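Local coordinates for 2-phospho-L-lactate guanylyltransferase (Methanosarcina mazei, PDB 2I5E), which probably catalyses the guanylylation of (2S)-2-phospholactate by GTP, giving (2S)-lactyl-2-diphospho-5'-guanosine and diphosphate in coenzyme F420 biosynthesis, at residues 5-10 and 78-83; 99-104 and 166-171; 110-115 and 130-135; 117-122 and 161-166; 124-129 and 139-144. One frame throughout, in Å; residues are numbered along the deposited sequence.

Interaction 1. Residues 5-10 and 78-83; sequences RAVIPY and EALNRY
Val7 of strand 5-9 presses its branched end against the ring of Tyr83 on helix 76-86, and this apolar pair is the heart of the contact. Val7 CG2 makes a CH-pi contact over one face of the ring, 3.8 Å from the ring centroid and shifted toward the rim, while Val7 CB sits 3.6 Å from Tyr83 CZ. The two side chains slide past each other in opposite directions. The other methyl, Val7 CG1, held between the backbone N and the carbonyl carbon (chi1 71°), reaches Leu80 CD2 at 3.8 Å, one helical turn before Tyr83.

The polar contacts gather at the Arg5 end. Arg5 and Tyr83 meet tip to tip, with Arg5 NE 3.5 Å from Tyr83 OH and the guanidinium turned 52° from the ring plane. The tyrosine hydroxyl is hydrogen-bonded instead to Asp52. A water accepts from Arg5 NH2 at 2.7 Å and donates to the backbone Tyr83 O at 2.8 Å; it also lies above the centre of the ring, on the face opposite Val7. An alanine in place of Tyr83 would probably open a gap beside Val7 and leave the Asp52 carboxylate without its hydroxyl partner.

Strand and helix run nearly antiparallel, 169° between their directions, with their axes 10.3 Å apart, as in the alternating beta and alpha elements of a GT-A-like nucleotidyltransferase fold. Strands 50-55 and 91-94 flank 5-9 in the sheet; Leu54 and Ile93 both touch Val7 and Leu80, whereas Ile8 turns to helix 25-45.

Interaction 2. Residues 99-104 and 166-171; sequences PLLSPE and FMAGTD
Leu101 and Ala168 form the buried, tightly packed part of this loop-to-loop contact, Leu101 CD1 meeting Ala168 CB at 3.5 Å. The chi2 of Leu101 (76°) turns CD1 to this methyl.

Leu100, Met167 (a selenomethionine here) and Thr170 make up the more open part, each partly exposed. Leu100 CB lies 3.3 Å from Met167 O and 3.8 Å from Met167 CB. Farther out, Leu100 CD1 comes within 3.8 Å of the selenium atom SE of Met167, and it also rests on Thr170, 3.9 Å from Thr170 CB. No direct hydrogen bond joins the segments; a single water links them here, accepting from Leu100 N at 3.0 Å and donating to both Met167 O and Thr170 O, the latter at 2.6 Å. Residues 167-170 form a type I beta turn, and Thr170 OG1 reaches back past its start to donate to Phe166 O at 2.7 Å. Asp164 of the second subunit accepts from Met167 N, which places this contact at the dimer interface.

Thr170 OG1 and Asp171 OD2 each hydrogen-bond Tris, probably from the crystallisation liquor, which may mark a pocket beside this loop. The chemistry is thus divided: apolar branches hold the loops together by shape, while their backbone groups are matched through one bridging water that supplies two donors and one acceptor.

Interaction 3. Residues 110-115 and 130-135; sequences SSTEKD and FIKNPS
Ser110 lies over one face of the Phe130 ring, its CA in a CH-pi contact 3.8 Å from the centroid and only 9° off the ring normal. Thr112 takes the ring's edge, with CG2 3.8 Å from Phe130 CD2.

Hydrogen bonds join the remainder. Lys132 N donates to Asp115 O at 3.0 Å, almost straight at 168°. From there the lysine chain runs out extended beyond CG, bringing NZ to the backbone of the 112-114 turn: it donates to Thr112 O at 3.2 Å from above the carbonyl plane, and weakly to Glu113 O at 3.3 Å. Thr112 OG1 closes an ST turn by accepting from Lys114 N at 3.0 Å, and is itself bonded to Glu161. A water accepts from Asn133 N and donates to Asp115 O, giving that carbonyl a second partner. A methionine in place of Lys132 would probably leave the Thr112 carbonyl without this donor and the turn less firmly held.

The contact ties the loop between helix 103-109 and strand 116-120 to the end of strand 126-131. Phe130 also packs on Leu92 of strand 91-94, and Ile131 turns to Ile93 and to Leu84 of helix 76-86.

Interaction 4. Residues 117-122 and 161-166; sequences CIVPGK and EIYDSF
Tyr163 CB fits into a notch between two side chains of the neighbouring strand, with Cys117 SG and Val119 CG2 each 3.7 Å away. The anti position of the tyrosine CG relative to the backbone N (chi1 -170°) sends the ring off alongside Val119, the two side chains pointing the same way. The sulfur of Cys117 sits obliquely to the ring, 5.4 Å from its centroid, in a Cys sulfur-aromatic contact. Beyond the notch, Ile109 of helix 103-109 touches Cys117, Val119 and Tyr163, and the tyrosine hydroxyl bonds to Glu108 of the same helix.

The backbones form a parallel pair at the margin of the mixed sheet, strand 160-162 being outermost within this chain. Ile118 N donates to Glu161 O at 2.8 Å and nearly straight, at 173°; Ile118 O in turn accepts from Tyr163 N at 2.7 Å, the donor standing above the carbonyl plane. Ile118 thus uses both its N-H and its carbonyl on the one neighbour, straddling Ile162, as a residue in a parallel sheet does.

On the other face the Ile118 CG2 methyl is set beside the tip of Ile162, 4.1 Å from Ile162 CD1; the two isoleucines lie side by side, and Phe146 of helix 145-154 packs onto both. Pro120 extends this surface, its CD 4.3 Å from Ile162 CG2, and Phe146 reaches it too. Farther along 161-166 the chain enters the dimer interface, where Asp164 OD2 pairs with Ser165 OG of the second subunit, and Ser165 OG with Asp164 OD2 of that subunit.

Interaction 5. Residues 124-129 and 139-144; sequences GGTNAL and VKYYGS
The backbones of 124-129 and 139-144 come closest at Gly124 and Ser144, whose CA atoms are 5.2 Å apart, and diverge toward Leu129 and Val139; Asn127 and Ala128 form a classic beta bulge opposite Val119. Midway along the contact, the side chains of Thr126 and Tyr141 cross at about a right angle. Thr126 CB is 3.7 Å from Tyr141 CE2, and Thr126 O lies in the ring plane at the same edge, 3.6 Å from Tyr141 CE2. At the ring's far end the hydroxyl lies against Leu129, with Tyr141 OH 3.3 Å from Leu129 CD2. That methyl also touches Val139 CG1 at 3.9 Å.

At the glycine end a water takes over, donating to Gly124 O at 2.8 Å and pairing with Ser144 OG at 2.9 Å. Gly124 and Gly143 both have positive phi, which favours glycine. Around the contact, His149 of helix 145-154 sets its ring edge-to-face with Tyr141 and hydrogen-bonds Thr126 OG1, which also meets Ser145; Gly143 makes backbone hydrogen bonds to the second subunit.

No direct hydrogen bond crosses between the segments. Tyr141 OH is buried without a polar partner in the model, so the tyrosine appears to serve here through its ring and its fit against Thr126 and Leu129, at some probable cost in unmet hydrogen bonding.

Overall arrangement
Interactions 1, 3, 4 and 5 all reach the mixed sheet, while interaction 2 joins loops beyond its end. Interaction 1 closes first along the chain; interactions 3, 4 and 5 are nested inside the loop closed by interaction 2, and interactions 3 and 5 share strand 126-131. The centres of interactions 1 and 2 are about 20 Å apart, on opposite sides of the chain's centre; those of 2 and 4 are only about 10 Å apart. Asp171 links interaction 2 to interaction 4 by a salt bridge to Lys122 and to interaction 5 by a probable hydrogen bond to Asn127. Interactions 2, 4 and 5 lie next to the homodimer interface, whereas 1 and 3 touch no other chain.

Interaction 1. Residues 5-10 and 78-83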
# COMPACT_ATOMS: atom_id res chain seq x y z
N ARG A 5 25.85 -2.82 5.19
CA ARG A 5 25.35 -2.37 6.49
C ARG A 5 23.84 -1.96 6.46
O ARG A 5 23.29 -1.59 5.44
CB ARG A 5 26.24 -1.25 7.04
CG ARG A 5 26.31 -0.11 6.15
CD ARG A 5 27.69 0.47 6.07
NE ARG A 5 28.04 1.28 7.23
CZ ARG A 5 29.12 1.08 7.97
NH1 ARG A 5 29.94 0.08 7.68
NH2 ARG A 5 29.40 1.87 9.01
N ALA A 6 23.18 -2.09 7.60
CA ALA A 6 21.81 -1.65 7.68
C ALA A 6 21.72 -0.79 8.91
O ALA A 6 22.23 -1.22 9.94
CB ALA A 6 20.82 -2.83 7.73
N VAL A 7 21.00 0.35 8.78
CA VAL A 7 20.76 1.37 9.81
C VAL A 7 19.24 1.63 9.96
O VAL A 7 18.45 1.62 8.96
CB VAL A 7 21.58 2.66 9.49
CG1 VAL A 7 21.07 3.45 8.29
CG2 VAL A 7 21.76 3.57 10.66
N ILE A 8 18.83 1.79 11.21
CA ILE A 8 17.45 2.06 11.62
C ILE A 8 17.50 3.33 12.45
O ILE A 8 18.03 3.32 13.50
CB ILE A 8 16.80 0.93 12.54
CG1 ILE A 8 16.79 -0.48 11.87
CG2 ILE A 8 15.41 1.29 12.99
CD1 ILE A 8 16.75 -1.56 12.91
N PRO A 9 17.03 4.44 11.92
CA PRO A 9 16.76 5.70 12.66
C PRO A 9 15.67 5.46 13.72
O PRO A 9 14.59 4.94 13.41
CB PRO A 9 16.28 6.66 11.55
CG PRO A 9 15.89 5.78 10.36
CD PRO A 9 16.69 4.51 10.48
N TYR A 10 15.94 5.74 14.97
CA TYR A 10 15.00 5.40 16.04
C TYR A 10 15.11 6.39 17.22
O TYR A 10 16.21 6.71 17.67
CB TYR A 10 15.28 3.99 16.56
CG TYR A 10 14.38 3.52 17.66
CD1 TYR A 10 12.99 3.31 17.42
CD2 TYR A 10 14.89 3.27 18.96
CE1 TYR A 10 12.15 2.89 18.40
CE2 TYR A 10 14.03 2.84 19.97
CZ TYR A 10 12.67 2.63 19.66
OH TYR A 10 11.80 2.22 20.60
N GLU A 78 20.80 14.81 8.80
CA GLU A 78 22.21 15.06 9.06
C GLU A 78 22.92 13.81 9.55
O GLU A 78 23.96 13.44 9.01
CB GLU A 78 22.37 16.17 10.07
CG GLU A 78 23.54 17.02 9.74
CD GLU A 78 23.30 18.46 10.16
OE1 GLU A 78 23.19 18.70 11.40
OE2 GLU A 78 23.19 19.34 9.24
N ALA A 79 22.35 13.18 10.58
CA ALA A 79 22.83 11.90 11.07
C ALA A 79 22.95 10.85 9.97
O ALA A 79 24.04 10.23 9.77
CB ALA A 79 21.91 11.42 12.16
N LEU A 80 21.87 10.65 9.19
CA LEU A 80 21.95 9.62 8.14
C LEU A 80 22.96 9.94 7.10
O LEU A 80 23.60 9.02 6.50
CB LEU A 80 20.58 9.30 7.47
CG LEU A 80 19.57 8.55 8.39
CD1 LEU A 80 18.23 8.56 7.63
CD2 LEU A 80 19.96 7.10 8.69
N ASN A 81 23.09 11.23 6.82
CA ASN A 81 24.00 11.62 5.75
C ASN A 81 25.49 11.50 6.18
O ASN A 81 26.32 11.05 5.37
CB ASN A 81 23.66 12.99 5.24
CG ASN A 81 22.64 12.94 4.12
OD1 ASN A 81 22.69 12.08 3.26
ND2 ASN A 81 21.69 13.89 4.13
N ARG A 82 25.79 11.78 7.47
CA ARG A 82 27.08 11.39 8.09
C ARG A 82 27.40 9.85 8.05
O ARG A 82 28.43 9.42 7.57
CB ARG A 82 27.16 11.97 9.51
CG ARG A 82 28.58 12.06 10.15
CD ARG A 82 28.51 12.81 11.50
NE ARG A 82 28.58 11.91 12.65
CZ ARG A 82 29.07 12.25 13.85
NH1 ARG A 82 29.54 13.49 14.06
NH2 ARG A 82 29.09 11.35 14.86
N TYR A 83 26.43 9.01 8.45
CA TYR A 83 26.55 7.58 8.35
C TYR A 83 26.82 7.15 6.89
O TYR A 83 27.72 6.34 6.62
CB TYR A 83 25.24 6.99 8.86
CG TYR A 83 25.20 5.48 8.95
CD1 TYR A 83 25.47 4.84 10.14
CD2 TYR A 83 24.97 4.71 7.81
CE1 TYR A 83 25.41 3.47 10.19
CE2 TYR A 83 24.93 3.33 7.88
CZ TYR A 83 25.13 2.75 9.09
OH TYR A 83 25.07 1.39 9.16
O HOH W 1 28.34 4.32 8.39

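Interaction 2. Residues 99-104 and 166-171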
# COMPACT_ATOMS: atom_id res chain seq x y z
N PRO A 99 6.08 -3.01 10.78
CA PRO A 99 5.85 -4.32 11.34
C PRO A 99 5.36 -5.42 10.34
O PRO A 99 5.26 -6.59 10.73
CB PRO A 99 4.84 -4.04 12.45
CG PRO A 99 3.98 -2.98 11.83
CD PRO A 99 5.02 -2.06 11.23
N LEU A 100 5.14 -5.07 9.07
CA LEU A 100 4.68 -6.01 8.02
C LEU A 100 5.83 -6.42 7.10
O LEU A 100 5.67 -7.19 6.17
CB LEU A 100 3.50 -5.38 7.22
CG LEU A 100 2.29 -5.00 8.08
CD1 LEU A 100 1.12 -4.60 7.20
CD2 LEU A 100 1.87 -6.18 9.04
N LEU A 101 7.00 -5.89 7.40
CA LEU A 101 8.17 -6.10 6.61
C LEU A 101 8.77 -7.41 7.05
O LEU A 101 8.87 -7.68 8.28
CB LEU A 101 9.14 -4.98 6.89
CG LEU A 101 10.42 -5.05 6.13
CD1 LEU A 101 10.16 -4.60 4.67
CD2 LEU A 101 11.46 -4.18 6.87
N SER A 102 9.12 -8.22 6.06
CA SER A 102 9.40 -9.66 6.18
C SER A 102 10.86 -9.80 5.78
O SER A 102 11.45 -8.89 5.18
CB SER A 102 8.59 -10.47 5.19
OG SER A 102 9.05 -10.15 3.85
N PRO A 103 11.51 -10.89 6.20
CA PRO A 103 12.84 -11.08 5.67
C PRO A 103 12.85 -11.22 4.16
O PRO A 103 13.81 -10.84 3.55
CB PRO A 103 13.27 -12.39 6.34
CG PRO A 103 12.52 -12.41 7.67
CD PRO A 103 11.18 -11.85 7.29
N GLU A 104 11.81 -11.78 3.57
CA GLU A 104 11.71 -11.93 2.12
C GLU A 104 11.69 -10.58 1.48
O GLU A 104 12.32 -10.40 0.42
CB GLU A 104 10.50 -12.79 1.69
CG GLU A 104 10.53 -13.22 0.15
CD GLU A 104 9.28 -14.11 -0.37
OE1 GLU A 104 9.49 -15.10 -1.17
OE2 GLU A 104 8.10 -13.84 -0.00
N PHE A 166 2.78 -3.74 -0.71
CA PHE A 166 1.79 -3.27 0.23
C PHE A 166 2.36 -3.41 1.67
O PHE A 166 2.13 -2.54 2.51
CB PHE A 166 0.49 -4.12 0.05
CG PHE A 166 -0.76 -3.61 0.79
CD1 PHE A 166 -1.79 -3.01 0.11
CD2 PHE A 166 -0.89 -3.75 2.16
CE1 PHE A 166 -2.96 -2.60 0.80
CE2 PHE A 166 -2.00 -3.29 2.86
CZ PHE A 166 -3.03 -2.74 2.19
N MSE A 167 3.00 -4.54 1.98
CA MSE A 167 3.36 -4.82 3.37
C MSE A 167 4.55 -3.92 3.77
O MSE A 167 4.54 -3.35 4.84
CB MSE A 167 3.75 -6.26 3.56
CG MSE A 167 2.64 -7.29 3.26
SE MSE A 167 1.01 -7.08 4.26
CE MSE A 167 -0.31 -7.18 2.72
N ALA A 168 5.56 -3.77 2.89
CA ALA A 168 6.73 -2.97 3.25
C ALA A 168 6.35 -1.46 3.13
O ALA A 168 7.02 -0.57 3.65
CB ALA A 168 7.95 -3.31 2.28
N GLY A 169 5.27 -1.17 2.44
CA GLY A 169 4.80 0.19 2.37
C GLY A 169 3.81 0.68 3.41
O GLY A 169 3.47 1.86 3.40
N THR A 170 3.39 -0.21 4.32
CA THR A 170 2.53 0.14 5.49
C THR A 170 3.40 0.50 6.67
O THR A 170 3.87 -0.36 7.44
CB THR A 170 1.63 -1.04 5.78
OG1 THR A 170 0.95 -1.35 4.57
CG2 THR A 170 0.57 -0.77 6.84
N ASP A 171 3.67 1.80 6.79
CA ASP A 171 4.29 2.34 7.97
C ASP A 171 3.14 2.70 8.91
O ASP A 171 2.02 3.03 8.48
CB ASP A 171 5.14 3.56 7.66
CG ASP A 171 4.41 4.60 6.80
OD1 ASP A 171 4.16 4.37 5.62
OD2 ASP A 171 4.04 5.63 7.35
O HOH W 2 5.23 -2.58 7.42

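Interaction 3. Residues 110-115 and 130-135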
# COMPACT_ATOMS: atom_id res chain seq x y z
N SER A 110 17.40 -5.65 -1.08
CA SER A 110 18.84 -5.51 -1.18
C SER A 110 19.45 -6.32 -2.35
O SER A 110 20.62 -6.27 -2.52
CB SER A 110 19.48 -5.92 0.15
OG SER A 110 19.00 -7.17 0.62
N SER A 111 18.64 -7.05 -3.14
CA SER A 111 19.07 -7.82 -4.35
C SER A 111 18.72 -7.05 -5.58
O SER A 111 18.80 -7.59 -6.68
CB SER A 111 18.35 -9.16 -4.42
OG SER A 111 18.63 -9.84 -3.20
N THR A 112 18.37 -5.78 -5.43
CA THR A 112 17.95 -5.04 -6.60
C THR A 112 19.06 -5.07 -7.62
O THR A 112 20.24 -5.23 -7.28
CB THR A 112 17.63 -3.59 -6.31
OG1 THR A 112 17.14 -2.98 -7.52
CG2 THR A 112 18.83 -2.85 -5.74
N GLU A 113 18.68 -4.91 -8.87
CA GLU A 113 19.67 -4.96 -9.90
C GLU A 113 20.00 -3.52 -10.23
O GLU A 113 21.03 -3.30 -10.87
CB GLU A 113 19.20 -5.81 -11.08
CG GLU A 113 19.69 -7.28 -10.93
CD GLU A 113 18.89 -8.30 -11.76
OE1 GLU A 113 18.05 -7.90 -12.64
OE2 GLU A 113 19.12 -9.53 -11.56
N LYS A 114 19.20 -2.57 -9.70
CA LYS A 114 19.51 -1.12 -9.86
C LYS A 114 20.51 -0.58 -8.83
O LYS A 114 20.81 -1.24 -7.84
CB LYS A 114 18.25 -0.21 -9.83
CG LYS A 114 17.16 -0.57 -10.87
CD LYS A 114 17.74 -0.43 -12.28
CE LYS A 114 16.90 -1.15 -13.33
NZ LYS A 114 16.27 -0.13 -14.21
N ASP A 115 20.95 0.66 -9.04
CA ASP A 115 21.80 1.38 -8.14
C ASP A 115 21.16 1.72 -6.81
O ASP A 115 21.87 1.74 -5.76
CB ASP A 115 22.22 2.66 -8.80
CG ASP A 115 23.14 2.43 -9.96
OD1 ASP A 115 23.79 1.36 -10.05
OD2 ASP A 115 23.17 3.31 -10.82
N PHE A 130 17.74 1.32 -0.22
CA PHE A 130 18.95 0.58 -0.50
C PHE A 130 19.79 1.34 -1.55
O PHE A 130 19.37 1.54 -2.68
CB PHE A 130 18.68 -0.92 -0.90
CG PHE A 130 19.95 -1.76 -1.04
CD1 PHE A 130 20.75 -2.07 0.06
CD2 PHE A 130 20.41 -2.15 -2.32
CE1 PHE A 130 21.96 -2.79 -0.07
CE2 PHE A 130 21.59 -2.87 -2.50
CZ PHE A 130 22.36 -3.20 -1.38
N ILE A 131 20.97 1.77 -1.10
CA ILE A 131 21.88 2.56 -1.83
C ILE A 131 23.19 1.76 -2.04
O ILE A 131 23.92 1.58 -1.09
CB ILE A 131 22.16 3.85 -1.01
CG1 ILE A 131 20.80 4.59 -0.68
CG2 ILE A 131 23.22 4.70 -1.70
CD1 ILE A 131 20.73 5.09 0.81
N LYS A 132 23.49 1.31 -3.26
CA LYS A 132 24.73 0.56 -3.56
C LYS A 132 25.94 1.47 -3.50
O LYS A 132 26.99 1.03 -3.10
CB LYS A 132 24.66 -0.01 -4.97
CG LYS A 132 23.79 -1.22 -5.09
CD LYS A 132 23.82 -1.85 -6.46
CE LYS A 132 22.65 -2.82 -6.53
NZ LYS A 132 22.63 -3.24 -7.93
N ASN A 133 25.83 2.73 -3.87
CA ASN A 133 26.99 3.62 -3.86
C ASN A 133 26.86 4.80 -2.97
O ASN A 133 26.64 5.89 -3.46
CB ASN A 133 27.29 4.08 -5.29
CG ASN A 133 27.15 2.92 -6.32
OD1 ASN A 133 27.88 1.87 -6.27
ND2 ASN A 133 26.19 3.09 -7.24
N PRO A 134 27.09 4.65 -1.69
CA PRO A 134 26.78 5.72 -0.75
C PRO A 134 27.49 7.03 -1.02
O PRO A 134 27.08 8.07 -0.58
CB PRO A 134 27.21 5.14 0.59
CG PRO A 134 27.76 3.75 0.28
CD PRO A 134 27.27 3.36 -1.02
N SER A 135 28.55 6.96 -1.78
CA SER A 135 29.49 8.08 -1.97
C SER A 135 28.83 9.05 -2.91
O SER A 135 29.16 10.22 -2.88
CB SER A 135 30.87 7.59 -2.54
OG SER A 135 30.74 6.65 -3.62
O HOH W 3 23.82 3.99 -5.21

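Interaction 4. Residues 117-122 and 161-166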
# COMPACT_ATOMS: atom_id res chain seq x y z
N CYS A 117 17.40 1.01 -4.42
CA CYS A 117 16.01 0.52 -4.37
C CYS A 117 15.27 1.31 -3.35
O CYS A 117 15.74 1.57 -2.22
CB CYS A 117 15.93 -0.94 -4.08
SG CYS A 117 14.29 -1.62 -4.11
N ILE A 118 14.08 1.75 -3.77
CA ILE A 118 13.25 2.49 -2.91
C ILE A 118 11.81 1.99 -2.72
O ILE A 118 11.10 1.65 -3.72
CB ILE A 118 13.41 3.93 -3.19
CG1 ILE A 118 12.26 4.73 -2.60
CG2 ILE A 118 13.67 4.18 -4.66
CD1 ILE A 118 12.52 6.12 -2.76
N VAL A 119 11.46 1.86 -1.44
CA VAL A 119 10.14 1.52 -0.92
C VAL A 119 9.33 2.74 -0.41
O VAL A 119 9.72 3.40 0.59
CB VAL A 119 10.30 0.54 0.28
CG1 VAL A 119 8.97 -0.13 0.63
CG2 VAL A 119 11.37 -0.49 -0.10
N PRO A 120 8.20 3.05 -1.10
CA PRO A 120 7.37 4.19 -0.73
C PRO A 120 6.68 3.87 0.55
O PRO A 120 6.40 2.67 0.82
CB PRO A 120 6.35 4.31 -1.85
CG PRO A 120 6.34 2.95 -2.58
CD PRO A 120 7.66 2.28 -2.26
N GLY A 121 6.41 4.89 1.37
CA GLY A 121 5.43 4.71 2.39
C GLY A 121 4.24 5.56 2.04
O GLY A 121 4.15 6.13 0.92
N LYS A 122 3.24 5.63 2.93
CA LYS A 122 2.12 6.56 2.50
C LYS A 122 2.47 8.08 2.53
O LYS A 122 3.45 8.49 3.16
CB LYS A 122 0.78 6.29 3.13
CG LYS A 122 0.81 6.43 4.58
CD LYS A 122 -0.65 6.43 5.16
CE LYS A 122 -0.60 5.88 6.64
NZ LYS A 122 0.87 5.99 7.28
N GLU A 161 15.15 1.20 -8.64
CA GLU A 161 14.00 0.40 -8.62
C GLU A 161 13.04 0.91 -7.54
O GLU A 161 13.45 1.11 -6.41
CB GLU A 161 14.43 -0.98 -8.19
CG GLU A 161 13.41 -1.97 -8.58
CD GLU A 161 13.64 -3.31 -8.00
OE1 GLU A 161 14.80 -3.70 -7.78
OE2 GLU A 161 12.62 -3.95 -7.68
N ILE A 162 11.73 1.04 -7.89
CA ILE A 162 10.61 1.22 -6.94
C ILE A 162 10.15 -0.16 -6.53
O ILE A 162 9.65 -0.91 -7.37
CB ILE A 162 9.37 1.93 -7.58
CG1 ILE A 162 9.76 3.31 -8.19
CG2 ILE A 162 8.21 2.09 -6.53
CD1 ILE A 162 10.43 4.16 -7.23
N TYR A 163 10.31 -0.48 -5.25
CA TYR A 163 9.89 -1.75 -4.75
C TYR A 163 8.41 -1.67 -4.42
O TYR A 163 8.07 -0.91 -3.54
CB TYR A 163 10.64 -2.06 -3.42
CG TYR A 163 10.44 -3.49 -2.95
CD1 TYR A 163 10.92 -4.53 -3.68
CD2 TYR A 163 9.74 -3.78 -1.79
CE1 TYR A 163 10.72 -5.86 -3.30
CE2 TYR A 163 9.52 -5.12 -1.37
CZ TYR A 163 10.05 -6.12 -2.13
OH TYR A 163 9.87 -7.40 -1.78
N ASP A 164 7.55 -2.45 -5.07
CA ASP A 164 6.11 -2.27 -4.99
C ASP A 164 5.51 -3.31 -4.08
O ASP A 164 5.11 -4.36 -4.52
CB ASP A 164 5.51 -2.39 -6.40
CG ASP A 164 3.99 -2.40 -6.38
OD1 ASP A 164 3.39 -1.71 -5.51
OD2 ASP A 164 3.38 -3.13 -7.17
N SER A 165 5.40 -3.02 -2.80
CA SER A 165 4.95 -3.96 -1.82
C SER A 165 3.97 -3.19 -0.91
O SER A 165 4.37 -2.23 -0.29
CB SER A 165 6.15 -4.31 -0.91
OG SER A 165 5.69 -5.11 0.15
N PHE A 166 2.78 -3.74 -0.71
CA PHE A 166 1.79 -3.27 0.23
C PHE A 166 2.36 -3.41 1.67
O PHE A 166 2.13 -2.54 2.51
CB PHE A 166 0.49 -4.12 0.05
CG PHE A 166 -0.76 -3.61 0.79
CD1 PHE A 166 -1.79 -3.01 0.11
CD2 PHE A 166 -0.89 -3.75 2.16
CE1 PHE A 166 -2.96 -2.60 0.80
CE2 PHE A 166 -2.00 -3.29 2.86
CZ PHE A 166 -3.03 -2.74 2.19

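Interaction 5. Residues 124-129 and 139-144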
# COMPACT_ATOMS: atom_id res chain seq x y z
N GLY A 124 3.69 9.86 0.12
CA GLY A 124 5.05 10.19 -0.44
C GLY A 124 6.29 10.07 0.48
O GLY A 124 7.33 10.56 0.13
N GLY A 125 6.18 9.40 1.64
CA GLY A 125 7.36 9.11 2.49
C GLY A 125 8.24 8.03 1.88
O GLY A 125 7.89 7.53 0.82
N THR A 126 9.32 7.62 2.58
CA THR A 126 10.30 6.61 2.10
C THR A 126 10.44 5.68 3.26
O THR A 126 10.77 6.12 4.36
CB THR A 126 11.63 7.27 1.85
OG1 THR A 126 11.49 8.29 0.83
CG2 THR A 126 12.68 6.26 1.35
N ASN A 127 10.11 4.42 3.07
CA ASN A 127 10.10 3.46 4.18
C ASN A 127 11.40 2.65 4.26
O ASN A 127 11.78 2.23 5.34
CB ASN A 127 8.87 2.51 4.06
CG ASN A 127 7.59 3.14 4.67
OD1 ASN A 127 7.65 4.20 5.31
ND2 ASN A 127 6.47 2.51 4.48
N ALA A 128 12.09 2.48 3.12
CA ALA A 128 13.31 1.69 3.07
C ALA A 128 14.04 2.24 1.85
O ALA A 128 13.43 2.61 0.87
CB ALA A 128 12.94 0.14 2.87
N LEU A 129 15.37 2.33 1.98
CA LEU A 129 16.21 2.84 0.93
C LEU A 129 17.48 1.96 0.92
O LEU A 129 18.16 1.85 1.95
CB LEU A 129 16.57 4.29 1.26
CG LEU A 129 17.08 5.26 0.18
CD1 LEU A 129 16.24 5.18 -1.15
CD2 LEU A 129 17.03 6.63 0.82
N VAL A 139 20.53 11.63 1.32
CA VAL A 139 19.15 11.42 1.68
C VAL A 139 18.48 12.72 2.14
O VAL A 139 19.15 13.60 2.72
CB VAL A 139 18.93 10.42 2.92
CG1 VAL A 139 19.50 8.99 2.65
CG2 VAL A 139 19.50 11.01 4.18
N LYS A 140 17.14 12.76 2.02
CA LYS A 140 16.32 13.84 2.50
C LYS A 140 14.94 13.30 2.83
O LYS A 140 14.01 13.39 2.00
CB LYS A 140 16.19 14.93 1.44
CG LYS A 140 15.63 16.27 2.05
CD LYS A 140 15.58 17.31 0.93
CE LYS A 140 15.04 18.67 1.41
NZ LYS A 140 13.50 18.61 1.62
N TYR A 141 14.83 12.73 4.05
CA TYR A 141 13.56 12.20 4.57
C TYR A 141 12.77 13.41 5.03
O TYR A 141 13.34 14.48 5.17
CB TYR A 141 13.79 11.25 5.78
CG TYR A 141 14.34 9.94 5.35
CD1 TYR A 141 15.71 9.78 5.12
CD2 TYR A 141 13.49 8.88 5.10
CE1 TYR A 141 16.22 8.62 4.62
CE2 TYR A 141 13.99 7.67 4.66
CZ TYR A 141 15.35 7.55 4.42
OH TYR A 141 15.87 6.38 3.93
N TYR A 142 11.49 13.19 5.27
CA TYR A 142 10.44 14.25 5.55
C TYR A 142 9.91 14.85 4.28
O TYR A 142 10.62 14.87 3.24
CB TYR A 142 10.87 15.40 6.50
CG TYR A 142 11.39 14.94 7.81
CD1 TYR A 142 10.63 14.12 8.64
CD2 TYR A 142 12.68 15.31 8.23
CE1 TYR A 142 11.13 13.64 9.86
CE2 TYR A 142 13.20 14.85 9.45
CZ TYR A 142 12.43 14.00 10.24
OH TYR A 142 12.96 13.59 11.43
N GLY A 143 8.69 15.39 4.37
CA GLY A 143 8.07 16.00 3.20
C GLY A 143 7.91 14.98 2.16
O GLY A 143 7.60 13.80 2.39
N SER A 144 8.09 15.43 0.95
CA SER A 144 7.91 14.58 -0.14
C SER A 144 9.12 13.71 -0.49
O SER A 144 9.61 13.77 -1.57
CB SER A 144 7.52 15.43 -1.30
OG SER A 144 7.12 14.57 -2.31
O HOH W 4 7.34 11.70 -2.43